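Local coordinates for protein cyclodipeptide synthase, BtCDPS (Bacillus thermoamylovorans, PDB 6ZTU) that probably joins two activated amino acids into a cyclic dipeptide, as other cyclodipeptide synthases do with aminoacyl-tRNAs, at residues L62-G65 with D66-N70; R84-R87 with K88-R92; N123-Y126 with Q127-Y131; I163-D167 with N168-H172; K175-L178 with A179-F183. All blocks are in the same frame, centred on the assembly; numbering follows the deposited sequence.

In the fold
Two of the five contacts, 1 and 5, line the pocket that holds the hexanediol, and their centres lie about 9 Å apart. Contact 1 gives it the end of strand 58-63, contact 5 the middle of helix 167-191, so that the diol sits between them. Contact 2 backs contact 1, centre to centre about 10 Å, and the side chain of Ile90 stays about 7 Å from the diol. Contact 3 packs behind contact 5, again with centres about 10 Å apart. Contact 4 starts the same helix that contact 5 continues, about 17 Å between centres, and it meets contact 1 where Asn70 ND2 donates to His172 O at 2.9 Å.

Contact 1. Residues L62-G65 with D66-N70; sequences LLAG and DEAKN. With 0RE ((2S)-hexane-1,2-diol), chain B.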
# COMPACT_ATOMS: atom_id res chain seq x y z
N LEU A 62 -6.72 -2.72 -1.52
CA LEU A 62 -5.59 -2.96 -2.41
C LEU A 62 -4.71 -4.06 -1.84
O LEU A 62 -4.20 -3.93 -0.72
CB LEU A 62 -4.76 -1.69 -2.61
CG LEU A 62 -3.62 -1.83 -3.63
CD1 LEU A 62 -4.16 -1.95 -5.07
CD2 LEU A 62 -2.66 -0.64 -3.49
N LEU A 63 -4.50 -5.12 -2.61
CA LEU A 63 -3.63 -6.24 -2.26
C LEU A 63 -2.38 -6.22 -3.14
O LEU A 63 -2.33 -5.57 -4.18
CB LEU A 63 -4.36 -7.57 -2.45
CG LEU A 63 -5.73 -7.70 -1.79
CD1 LEU A 63 -6.28 -9.12 -2.03
CD2 LEU A 63 -5.65 -7.40 -0.31
N ALA A 64 -1.38 -7.00 -2.72
CA ALA A 64 -0.13 -7.03 -3.46
C ALA A 64 -0.27 -7.77 -4.79
O ALA A 64 -0.96 -8.79 -4.87
CB ALA A 64 0.97 -7.68 -2.62
N GLY A 65 0.40 -7.25 -5.81
CA GLY A 65 0.45 -7.86 -7.12
C GLY A 65 1.64 -8.79 -7.27
O GLY A 65 2.24 -9.24 -6.29
N ASP A 66 2.01 -9.04 -8.54
CA ASP A 66 2.96 -10.10 -8.87
C ASP A 66 4.30 -9.90 -8.18
O ASP A 66 4.95 -10.88 -7.78
CB ASP A 66 3.18 -10.16 -10.38
CG ASP A 66 1.90 -10.37 -11.15
OD1 ASP A 66 0.96 -10.99 -10.60
OD2 ASP A 66 1.84 -9.94 -12.32
N GLU A 67 4.74 -8.66 -8.05
CA GLU A 67 6.07 -8.41 -7.51
C GLU A 67 6.19 -8.74 -6.04
O GLU A 67 7.28 -8.59 -5.48
CB GLU A 67 6.47 -6.95 -7.74
CG GLU A 67 6.93 -6.63 -9.15
CD GLU A 67 5.78 -6.41 -10.13
OE1 GLU A 67 4.60 -6.39 -9.70
OE2 GLU A 67 6.05 -6.25 -11.33
N ALA A 68 5.10 -9.17 -5.38
CA ALA A 68 5.24 -9.61 -4.00
C ALA A 68 6.21 -10.78 -3.89
O ALA A 68 6.85 -10.95 -2.84
CB ALA A 68 3.88 -9.99 -3.42
N LYS A 69 6.33 -11.59 -4.95
CA LYS A 69 7.30 -12.69 -4.92
C LYS A 69 8.73 -12.18 -4.78
O LYS A 69 9.57 -12.87 -4.19
CB LYS A 69 7.14 -13.57 -6.17
CG LYS A 69 7.71 -12.99 -7.45
CD LYS A 69 7.43 -13.93 -8.63
CE LYS A 69 8.57 -13.95 -9.63
NZ LYS A 69 9.47 -12.75 -9.55
N ASN A 70 9.02 -10.98 -5.29
CA ASN A 70 10.37 -10.43 -5.19
C ASN A 70 10.81 -10.26 -3.75
O ASN A 70 12.00 -10.40 -3.44
CB ASN A 70 10.46 -9.07 -5.90
CG ASN A 70 10.29 -9.19 -7.39
OD1 ASN A 70 9.42 -9.94 -7.86
ND2 ASN A 70 11.10 -8.46 -8.15
O01 0RE B . 2.80 -0.64 1.17
C02 0RE B . 1.84 -0.88 2.15
C03 0RE B . 0.47 -0.48 1.60
O04 0RE B . 0.32 0.91 1.67
C05 0RE B . 0.38 -0.97 0.16
C06 0RE B . 0.51 -2.49 0.11
C07 0RE B . 0.56 -2.91 -1.35
C08 0RE B . -0.72 -3.69 -1.62
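The methyl groups of Ala64 and Ala68 meet at 3.8 Å, CB to CB, where the chain leaves strand 58-63 and turns into helix 68-74. Gly65 begins a type I beta turn that ends at Ala68, and it is closed by Ala68 N donating to Gly65 O at 3.0 Å. The bond is straight at hydrogen, 166°, although the donor stands above the carbonyl plane and not in it. Packing is tight here: Ala68 CB lies 3.4 Å from the same oxygen, so one carbonyl is pressed by both the amide and the methyl of a single residue. Asp66 is the loose side: its carboxylate heads out to solvent, with Lys117 as a distant, weak ion partner, while its backbone N is held by Ser114 OG. On the pocket side, C08 of the diol rests 3.4 Å from Leu63 C, with CG of Leu62 nearby. Such a strand-to-helix turn at the end of a parallel strand often borders the binding site in Rossmann-like folds. Leu62 and Leu63 pair through their backbones with Leu31 of strand 28-32 and Tyr111 of strand 110-112, while Leu62 packs on Phe183 of helix 167-191 and Ala68 on Val86 of helix 79-103.

Contact 2. Residues R84-R87 with K88-R92; sequences RKVR and KEIRR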
# COMPACT_ATOMS: atom_id res chain seq x y z
N ARG A 84 4.16 -19.65 -4.99
CA ARG A 84 3.15 -20.36 -4.21
C ARG A 84 2.74 -19.56 -2.98
O ARG A 84 1.55 -19.36 -2.71
CB ARG A 84 3.66 -21.74 -3.78
CG ARG A 84 3.48 -22.84 -4.80
CD ARG A 84 3.93 -24.17 -4.20
NE ARG A 84 5.19 -24.63 -4.77
CZ ARG A 84 6.10 -25.33 -4.09
NH1 ARG A 84 5.89 -25.65 -2.82
NH2 ARG A 84 7.22 -25.71 -4.69
N LYS A 85 3.73 -19.10 -2.20
CA LYS A 85 3.41 -18.37 -0.98
C LYS A 85 2.62 -17.11 -1.28
O LYS A 85 1.70 -16.76 -0.52
CB LYS A 85 4.70 -18.04 -0.22
CG LYS A 85 5.42 -19.29 0.28
CD LYS A 85 6.64 -18.94 1.11
CE LYS A 85 6.24 -18.32 2.44
NZ LYS A 85 7.41 -18.19 3.36
N VAL A 86 2.91 -16.43 -2.39
CA VAL A 86 2.15 -15.25 -2.77
C VAL A 86 0.70 -15.61 -3.06
O VAL A 86 -0.23 -15.02 -2.50
CB VAL A 86 2.80 -14.54 -3.98
CG1 VAL A 86 1.89 -13.42 -4.49
CG2 VAL A 86 4.16 -14.00 -3.60
N ARG A 87 0.47 -16.60 -3.94
CA ARG A 87 -0.90 -16.99 -4.27
C ARG A 87 -1.71 -17.31 -3.02
O ARG A 87 -2.87 -16.90 -2.90
CB ARG A 87 -0.88 -18.20 -5.21
CG ARG A 87 -0.48 -17.90 -6.65
CD ARG A 87 -0.61 -19.15 -7.52
NE ARG A 87 0.68 -19.61 -8.02
CZ ARG A 87 1.27 -20.75 -7.65
NH1 ARG A 87 0.67 -21.54 -6.77
NH2 ARG A 87 2.45 -21.08 -8.15
N LYS A 88 -1.09 -18.00 -2.06
CA LYS A 88 -1.78 -18.36 -0.83
C LYS A 88 -2.05 -17.14 0.05
O LYS A 88 -3.12 -17.03 0.65
CB LYS A 88 -0.95 -19.38 -0.06
CG LYS A 88 -1.56 -19.83 1.24
CD LYS A 88 -0.50 -19.92 2.32
CE LYS A 88 -0.73 -21.14 3.20
NZ LYS A 88 -0.10 -20.98 4.54
N GLU A 89 -1.08 -16.23 0.14
CA GLU A 89 -1.26 -15.03 0.95
C GLU A 89 -2.35 -14.13 0.37
O GLU A 89 -3.21 -13.63 1.11
CB GLU A 89 0.07 -14.28 1.07
CG GLU A 89 0.03 -12.98 1.85
CD GLU A 89 0.10 -13.19 3.35
OE1 GLU A 89 -0.13 -14.34 3.80
OE2 GLU A 89 0.38 -12.21 4.07
N ILE A 90 -2.33 -13.91 -0.94
CA ILE A 90 -3.34 -13.06 -1.57
C ILE A 90 -4.73 -13.66 -1.44
O ILE A 90 -5.72 -12.94 -1.22
CB ILE A 90 -2.96 -12.80 -3.04
CG1 ILE A 90 -1.57 -12.15 -3.14
CG2 ILE A 90 -3.99 -11.93 -3.73
CD1 ILE A 90 -1.32 -11.03 -2.16
N ARG A 91 -4.85 -14.98 -1.55
CA ARG A 91 -6.16 -15.60 -1.39
C ARG A 91 -6.67 -15.44 0.04
O ARG A 91 -7.86 -15.21 0.26
CB ARG A 91 -6.10 -17.08 -1.77
CG ARG A 91 -5.90 -17.32 -3.26
CD ARG A 91 -5.90 -18.80 -3.59
NE ARG A 91 -7.22 -19.39 -3.36
CZ ARG A 91 -8.21 -19.38 -4.25
NH1 ARG A 91 -8.03 -18.80 -5.44
NH2 ARG A 91 -9.37 -19.94 -3.96
N ARG A 92 -5.77 -15.51 1.03
CA ARG A 92 -6.16 -15.26 2.41
C ARG A 92 -6.66 -13.83 2.59
O ARG A 92 -7.71 -13.59 3.19
CB ARG A 92 -4.99 -15.55 3.36
CG ARG A 92 -5.34 -15.43 4.84
CD ARG A 92 -4.16 -15.75 5.76
NE ARG A 92 -3.04 -14.81 5.60
CZ ARG A 92 -2.88 -13.69 6.30
NH1 ARG A 92 -3.76 -13.34 7.24
NH2 ARG A 92 -1.83 -12.91 6.07
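From Arg84 to Arg91 the backbone runs as regular alpha helix, each carbonyl of 84-87 accepting from the amide four residues on; the bond from Ile90 N to Val86 O, at 2.8 Å and 175°, is the shortest and straightest of the four. Beyond the backbone, the side chains of Val86 and Ile90 lie alongside each other and point the same way, with the two CG1 atoms 3.9 Å apart. Val86 brings its CG1 there because that branch is anti to the backbone N (chi1 172°), while Ile90 CG1 also leans back to 3.2 Å from Val86 O. At the next residue, Arg91 folds its aliphatic stem over the carbonyl of Arg87, CG to O 3.1 Å. The guanidinium of Arg87 turns back instead, laying one face near Arg84 CA. Glu89 and Arg92 form a salt bridge on another side of the helix: Arg92 NH2 points at Glu89 OE1 within the guanidinium plane, 3.2 Å away, but arrives from above the carboxylate plane. Both groups have second partners, Glu89 OE2 taking Phe36 N and Arg92 NH1 giving to Phe40 O, which fixes the nearby loop to the helix. The basic outer face carries Arg84, Arg87, Lys88 and Arg91. Inward, Val86 of helix 79-103 packs on Ala68 and Lys69 of helix 68-74, and Ile90 reaches Ala64 just past strand 58-63.

Contact 3. Residues N123-Y126 with Q127-Y131; sequences NEVY and QNVIY
Gln127 N donates to Asn123 O at 2.8 Å and 160°, as short as any bond between 123-126 and 127-131. The same carbonyl is flanked by the side chain of its partner: Gln127 CG lies 3.1 Å from Asn123 O, and the amide NE2 comes back beside the oxygen without the geometry of a second bond. Asn123 in turn points its own ND2 elsewhere, to Lys117 O, and so ties the start of the helix to the preceding loop. One residue further on, Asn128 repeats the pattern, its N bonded to Glu124 O at 3.0 Å and its CG lying beside that oxygen.

The 120-135 helix is amphipathic, and the side turned to helix 167-191 carries Val125, Val129 and the ring of Tyr126, of which Val129 is buried. CG1 of Val125 and CG2 of Val129 are neighbours at 4.4 Å, and both valines face helix 167-191, Val125 against Pro182 and Ser186, Val129 against Leu178 and Leu185. Tyr126 CG stands anti to the backbone N (chi1 -171°), which carries the ring along the helix toward the next turn. There Ile130 CD1 stands over the middle of one face, 3.6 Å from the ring centroid and 13° off the normal, a CH-pi contact. Replacing Tyr126 by an alanine would probably leave the Ile130 methyl without its aromatic surface and uncover Leu178 O and the backbone of Ala179. Ile130 CG1 also lies 3.5 Å from Tyr126 O, whose carbonyl is bonded to Ile130 N.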
# COMPACT_ATOMS: atom_id res chain seq x y z
N ASN A 123 -0.27 3.21 -15.82
CA ASN A 123 0.93 3.00 -16.62
C ASN A 123 1.75 4.27 -16.73
O ASN A 123 2.98 4.22 -16.66
CB ASN A 123 0.55 2.48 -18.02
CG ASN A 123 0.26 1.00 -18.02
OD1 ASN A 123 0.85 0.24 -17.23
ND2 ASN A 123 -0.63 0.56 -18.90
N GLU A 124 1.09 5.41 -16.90
CA GLU A 124 1.85 6.65 -17.07
C GLU A 124 2.51 7.07 -15.77
O GLU A 124 3.66 7.52 -15.77
CB GLU A 124 0.94 7.73 -17.63
CG GLU A 124 0.56 7.37 -19.06
CD GLU A 124 -0.06 8.51 -19.84
OE1 GLU A 124 -0.81 9.31 -19.24
OE2 GLU A 124 0.21 8.60 -21.05
N VAL A 125 1.83 6.90 -14.64
CA VAL A 125 2.49 7.18 -13.36
C VAL A 125 3.64 6.21 -13.12
O VAL A 125 4.73 6.60 -12.68
CB VAL A 125 1.46 7.13 -12.22
CG1 VAL A 125 2.15 7.27 -10.86
CG2 VAL A 125 0.43 8.24 -12.41
N TYR A 126 3.42 4.92 -13.41
CA TYR A 126 4.48 3.92 -13.29
C TYR A 126 5.69 4.29 -14.14
O TYR A 126 6.84 4.19 -13.67
CB TYR A 126 3.93 2.55 -13.71
CG TYR A 126 4.81 1.34 -13.46
CD1 TYR A 126 5.48 1.17 -12.26
CD2 TYR A 126 4.90 0.34 -14.41
CE1 TYR A 126 6.26 0.07 -12.03
CE2 TYR A 126 5.68 -0.78 -14.18
CZ TYR A 126 6.36 -0.91 -13.00
OH TYR A 126 7.13 -2.03 -12.77
N GLN A 127 5.46 4.72 -15.38
CA GLN A 127 6.55 5.17 -16.24
C GLN A 127 7.29 6.35 -15.63
O GLN A 127 8.52 6.44 -15.73
CB GLN A 127 6.04 5.55 -17.63
CG GLN A 127 5.48 4.40 -18.46
CD GLN A 127 4.56 4.92 -19.58
OE1 GLN A 127 4.76 6.02 -20.09
NE2 GLN A 127 3.54 4.13 -19.94
N ASN A 128 6.55 7.30 -15.03
CA ASN A 128 7.21 8.41 -14.35
C ASN A 128 8.06 7.93 -13.19
O ASN A 128 9.19 8.40 -12.99
CB ASN A 128 6.18 9.41 -13.82
CG ASN A 128 5.56 10.25 -14.91
OD1 ASN A 128 6.18 10.52 -15.93
ND2 ASN A 128 4.32 10.68 -14.69
N VAL A 129 7.53 7.00 -12.39
CA VAL A 129 8.27 6.46 -11.25
C VAL A 129 9.55 5.79 -11.73
O VAL A 129 10.62 5.98 -11.14
CB VAL A 129 7.37 5.49 -10.47
CG1 VAL A 129 8.17 4.73 -9.45
CG2 VAL A 129 6.25 6.26 -9.77
N ILE A 130 9.47 5.00 -12.79
CA ILE A 130 10.66 4.30 -13.28
C ILE A 130 11.66 5.29 -13.86
O ILE A 130 12.88 5.14 -13.69
CB ILE A 130 10.25 3.24 -14.31
CG1 ILE A 130 9.57 2.08 -13.61
CG2 ILE A 130 11.46 2.79 -15.13
CD1 ILE A 130 8.84 1.17 -14.56
N TYR A 131 11.17 6.31 -14.55
CA TYR A 131 12.06 7.32 -15.13
C TYR A 131 12.85 8.04 -14.04
O TYR A 131 14.08 8.15 -14.12
CB TYR A 131 11.24 8.32 -15.94
CG TYR A 131 12.06 9.44 -16.51
CD1 TYR A 131 12.68 9.31 -17.75
CD2 TYR A 131 12.23 10.63 -15.81
CE1 TYR A 131 13.44 10.34 -18.28
CE2 TYR A 131 12.99 11.66 -16.34
CZ TYR A 131 13.59 11.51 -17.57
OH TYR A 131 14.35 12.53 -18.10

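Contact 4. Residues I163-D167 with N168-H172; sequences IEITD and NMLFH
Thr166 and Met169 form a capping box at the start of helix 167-191: Thr166 OG1 accepts from Met169 N at 3.1 Å and 160°, while the thioether SD of Met169 takes the place usual for a polar acceptor and receives Thr166 N in a long, weak bond of 3.5 Å. OG1 gets there because chi1 (74°) sets it between the backbone N and the carbonyl carbon, leaning over the first turn. A valine in its place would probably leave Met169 N without its capping acceptor and fray the first turn. Thr166 O is meanwhile bonded to Leu170 N, so the N-cap residue uses both its side chain and its carbonyl.

The methionine lies along the extended residues before the cap. Its chain bends at chi3, bringing Met169 CE to 4.1 Å from Ile165 CG1 and toward Ile163 CG2; both isoleucines cross it at about a right angle. Ile165 turns its other branch to the helix, CG2 touching Leu170 CD2 at 3.6 Å. Behind these lies helix 137-157: His148 meets Ile165 and Leu170, Leu170 O accepts from Ser147 OG, and Phe171 rests on Arg140 and Leu144. Asp167 O, which bonds Phe171 N at 2.8 Å, also lies in the plane of the Phe171 ring at its edge, 3.3 Å from CD2.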
# COMPACT_ATOMS: atom_id res chain seq x y z
N ILE A 163 20.32 -11.91 8.30
CA ILE A 163 20.73 -11.78 6.91
C ILE A 163 21.23 -10.37 6.65
O ILE A 163 20.61 -9.38 7.05
CB ILE A 163 19.56 -12.13 5.97
CG1 ILE A 163 19.10 -13.56 6.24
CG2 ILE A 163 19.97 -11.97 4.52
CD1 ILE A 163 20.23 -14.58 6.15
N GLU A 164 22.39 -10.27 5.99
CA GLU A 164 22.82 -9.02 5.41
C GLU A 164 21.90 -8.65 4.25
O GLU A 164 21.60 -9.50 3.40
CB GLU A 164 24.26 -9.14 4.91
CG GLU A 164 24.90 -7.83 4.51
CD GLU A 164 26.41 -7.94 4.32
OE1 GLU A 164 27.08 -8.49 5.22
OE2 GLU A 164 26.91 -7.48 3.27
N ILE A 165 21.43 -7.41 4.22
CA ILE A 165 20.62 -6.92 3.11
C ILE A 165 21.56 -6.29 2.09
O ILE A 165 22.13 -5.22 2.33
CB ILE A 165 19.54 -5.94 3.57
CG1 ILE A 165 18.57 -6.62 4.52
CG2 ILE A 165 18.79 -5.39 2.37
CD1 ILE A 165 17.49 -5.71 5.04
N THR A 166 21.73 -6.96 0.96
CA THR A 166 22.67 -6.53 -0.07
C THR A 166 21.99 -5.59 -1.06
O THR A 166 20.77 -5.41 -1.06
CB THR A 166 23.23 -7.75 -0.81
OG1 THR A 166 22.23 -8.29 -1.68
CG2 THR A 166 23.66 -8.83 0.18
N ASP A 167 22.81 -4.99 -1.92
CA ASP A 167 22.27 -4.16 -2.99
C ASP A 167 21.44 -4.99 -3.96
O ASP A 167 20.37 -4.55 -4.40
CB ASP A 167 23.39 -3.46 -3.75
CG ASP A 167 23.96 -2.30 -2.99
OD1 ASP A 167 23.75 -2.21 -1.76
OD2 ASP A 167 24.62 -1.46 -3.63
N ASN A 168 21.92 -6.19 -4.31
CA ASN A 168 21.16 -7.03 -5.22
C ASN A 168 19.81 -7.41 -4.63
O ASN A 168 18.82 -7.51 -5.36
CB ASN A 168 21.97 -8.28 -5.59
CG ASN A 168 22.67 -8.13 -6.93
OD1 ASN A 168 23.73 -7.51 -7.03
ND2 ASN A 168 22.06 -8.69 -7.97
N MET A 169 19.74 -7.59 -3.31
CA MET A 169 18.45 -7.79 -2.66
C MET A 169 17.59 -6.54 -2.79
O MET A 169 16.41 -6.63 -3.15
CB MET A 169 18.66 -8.15 -1.19
CG MET A 169 19.14 -9.58 -0.96
SD MET A 169 19.73 -9.85 0.73
CE MET A 169 18.24 -9.59 1.70
N LEU A 170 18.17 -5.37 -2.51
CA LEU A 170 17.41 -4.12 -2.57
C LEU A 170 16.87 -3.85 -3.97
O LEU A 170 15.73 -3.41 -4.13
CB LEU A 170 18.29 -2.94 -2.14
CG LEU A 170 18.71 -2.88 -0.67
CD1 LEU A 170 19.66 -1.70 -0.44
CD2 LEU A 170 17.50 -2.77 0.23
N PHE A 171 17.69 -4.08 -4.99
CA PHE A 171 17.26 -3.78 -6.35
C PHE A 171 16.24 -4.80 -6.84
O PHE A 171 15.40 -4.46 -7.69
CB PHE A 171 18.46 -3.70 -7.29
CG PHE A 171 19.09 -2.33 -7.34
CD1 PHE A 171 18.66 -1.39 -8.26
CD2 PHE A 171 20.10 -1.98 -6.44
CE1 PHE A 171 19.22 -0.14 -8.30
CE2 PHE A 171 20.67 -0.72 -6.48
CZ PHE A 171 20.23 0.21 -7.41
N HIS A 172 16.28 -6.03 -6.33
CA HIS A 172 15.24 -6.99 -6.69
C HIS A 172 13.91 -6.63 -6.04
O HIS A 172 12.87 -6.61 -6.71
CB HIS A 172 15.66 -8.41 -6.31
CG HIS A 172 14.81 -9.48 -6.92
ND1 HIS A 172 14.70 -9.66 -8.28
CD2 HIS A 172 14.01 -10.41 -6.35
CE1 HIS A 172 13.89 -10.67 -8.52
NE2 HIS A 172 13.46 -11.15 -7.37

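Contact 5. Residues K175-L178 with A179-F183; sequences KYVL and AELPF. With 0RE ((2S)-hexane-1,2-diol), chain B.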
# COMPACT_ATOMS: atom_id res chain seq x y z
N LYS A 175 11.49 -3.57 -7.18
CA LYS A 175 10.46 -3.74 -8.20
C LYS A 175 9.07 -3.75 -7.59
O LYS A 175 8.11 -3.28 -8.21
CB LYS A 175 10.73 -5.02 -9.00
CG LYS A 175 11.96 -4.89 -9.88
CD LYS A 175 12.38 -6.22 -10.47
CE LYS A 175 13.69 -6.06 -11.22
NZ LYS A 175 13.61 -4.91 -12.17
N TYR A 176 8.94 -4.30 -6.38
CA TYR A 176 7.70 -4.23 -5.62
C TYR A 176 7.32 -2.79 -5.31
O TYR A 176 6.17 -2.36 -5.51
CB TYR A 176 7.85 -5.05 -4.34
CG TYR A 176 6.66 -5.02 -3.41
CD1 TYR A 176 5.63 -5.94 -3.53
CD2 TYR A 176 6.57 -4.08 -2.40
CE1 TYR A 176 4.54 -5.91 -2.69
CE2 TYR A 176 5.49 -4.05 -1.56
CZ TYR A 176 4.48 -4.96 -1.71
OH TYR A 176 3.40 -4.93 -0.86
N VAL A 177 8.28 -2.03 -4.78
CA VAL A 177 8.05 -0.63 -4.43
C VAL A 177 7.57 0.15 -5.64
O VAL A 177 6.58 0.91 -5.58
CB VAL A 177 9.34 -0.02 -3.84
CG1 VAL A 177 9.18 1.49 -3.64
CG2 VAL A 177 9.69 -0.68 -2.53
N LEU A 178 8.27 0.00 -6.77
CA LEU A 178 7.93 0.80 -7.94
C LEU A 178 6.55 0.43 -8.47
O LEU A 178 5.82 1.31 -8.94
CB LEU A 178 8.99 0.63 -9.03
CG LEU A 178 10.41 1.03 -8.58
CD1 LEU A 178 11.43 0.83 -9.71
CD2 LEU A 178 10.47 2.46 -8.06
N ALA A 179 6.16 -0.85 -8.38
CA ALA A 179 4.86 -1.28 -8.87
C ALA A 179 3.71 -0.80 -7.99
O ALA A 179 2.60 -0.59 -8.50
CB ALA A 179 4.81 -2.81 -8.97
N GLU A 180 3.93 -0.65 -6.67
CA GLU A 180 2.86 -0.19 -5.78
C GLU A 180 2.77 1.33 -5.74
O GLU A 180 1.70 1.88 -5.44
CB GLU A 180 3.06 -0.72 -4.36
CG GLU A 180 4.31 -0.16 -3.66
CD GLU A 180 4.44 -0.54 -2.18
OE1 GLU A 180 3.45 -1.02 -1.57
OE2 GLU A 180 5.55 -0.36 -1.62
N LEU A 181 3.87 2.03 -6.00
CA LEU A 181 3.89 3.48 -5.84
C LEU A 181 2.81 4.23 -6.63
O LEU A 181 2.32 5.24 -6.10
CB LEU A 181 5.27 4.04 -6.21
CG LEU A 181 6.26 4.10 -5.05
CD1 LEU A 181 7.60 4.61 -5.55
CD2 LEU A 181 5.74 5.02 -3.92
N PRO A 182 2.41 3.85 -7.85
CA PRO A 182 1.37 4.66 -8.51
C PRO A 182 0.10 4.81 -7.68
O PRO A 182 -0.60 5.82 -7.84
CB PRO A 182 1.11 3.90 -9.82
CG PRO A 182 2.41 3.22 -10.11
CD PRO A 182 2.90 2.78 -8.74
N PHE A 183 -0.21 3.85 -6.81
CA PHE A 183 -1.41 3.99 -5.98
C PHE A 183 -1.21 4.97 -4.83
O PHE A 183 -2.17 5.63 -4.42
CB PHE A 183 -1.87 2.63 -5.44
CG PHE A 183 -2.51 1.79 -6.50
CD1 PHE A 183 -3.85 1.98 -6.81
CD2 PHE A 183 -1.76 0.90 -7.25
CE1 PHE A 183 -4.44 1.25 -7.82
CE2 PHE A 183 -2.36 0.17 -8.26
CZ PHE A 183 -3.69 0.36 -8.54
O01 0RE B . 2.80 -0.64 1.17
C02 0RE B . 1.84 -0.88 2.15
C03 0RE B . 0.47 -0.48 1.60
O04 0RE B . 0.32 0.91 1.67
C05 0RE B . 0.38 -0.97 0.16
C06 0RE B . 0.51 -2.49 0.11
C07 0RE B . 0.56 -2.91 -1.35
C08 0RE B . -0.72 -3.69 -1.62
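The Tyr176 ring and the Glu180 carboxylate sit one helical turn apart with their planes 57° from each other, Glu180 OE1 approaching Tyr176 CE2 obliquely at 3.7 Å. The phenol packs edge-to-face with Phe113, and its OH comes within 3.5 Å of C07 of the diol. Glu180 OE1 bonds the hydroxyl O01 of the diol at 2.8 Å, whereas Tyr176 OH lies against the hydrocarbon chain. Glu180 reaches it by folding back on the helix (chi1 66°), which sets CG 3.2 Å from Val177 O, with the chain beyond extended into the pocket.

Helix 167-191, which lines the pocket of this HUP-clan fold, is kinked here. Pro182 has no N-H to give, and its CD takes the space beside Leu178 O at 3.3 Å. Just before it, Glu180 N bonds Tyr176 O at 3.0 Å and makes a second, weak bond to Val177 O, which also accepts from Leu181 N at 3.0 Å and 140°. Away from the diol, Val177 and Leu181 lie side by side, CG1 to CD1 4.0 Å, facing Met146 and Cys143 of helix 137-157.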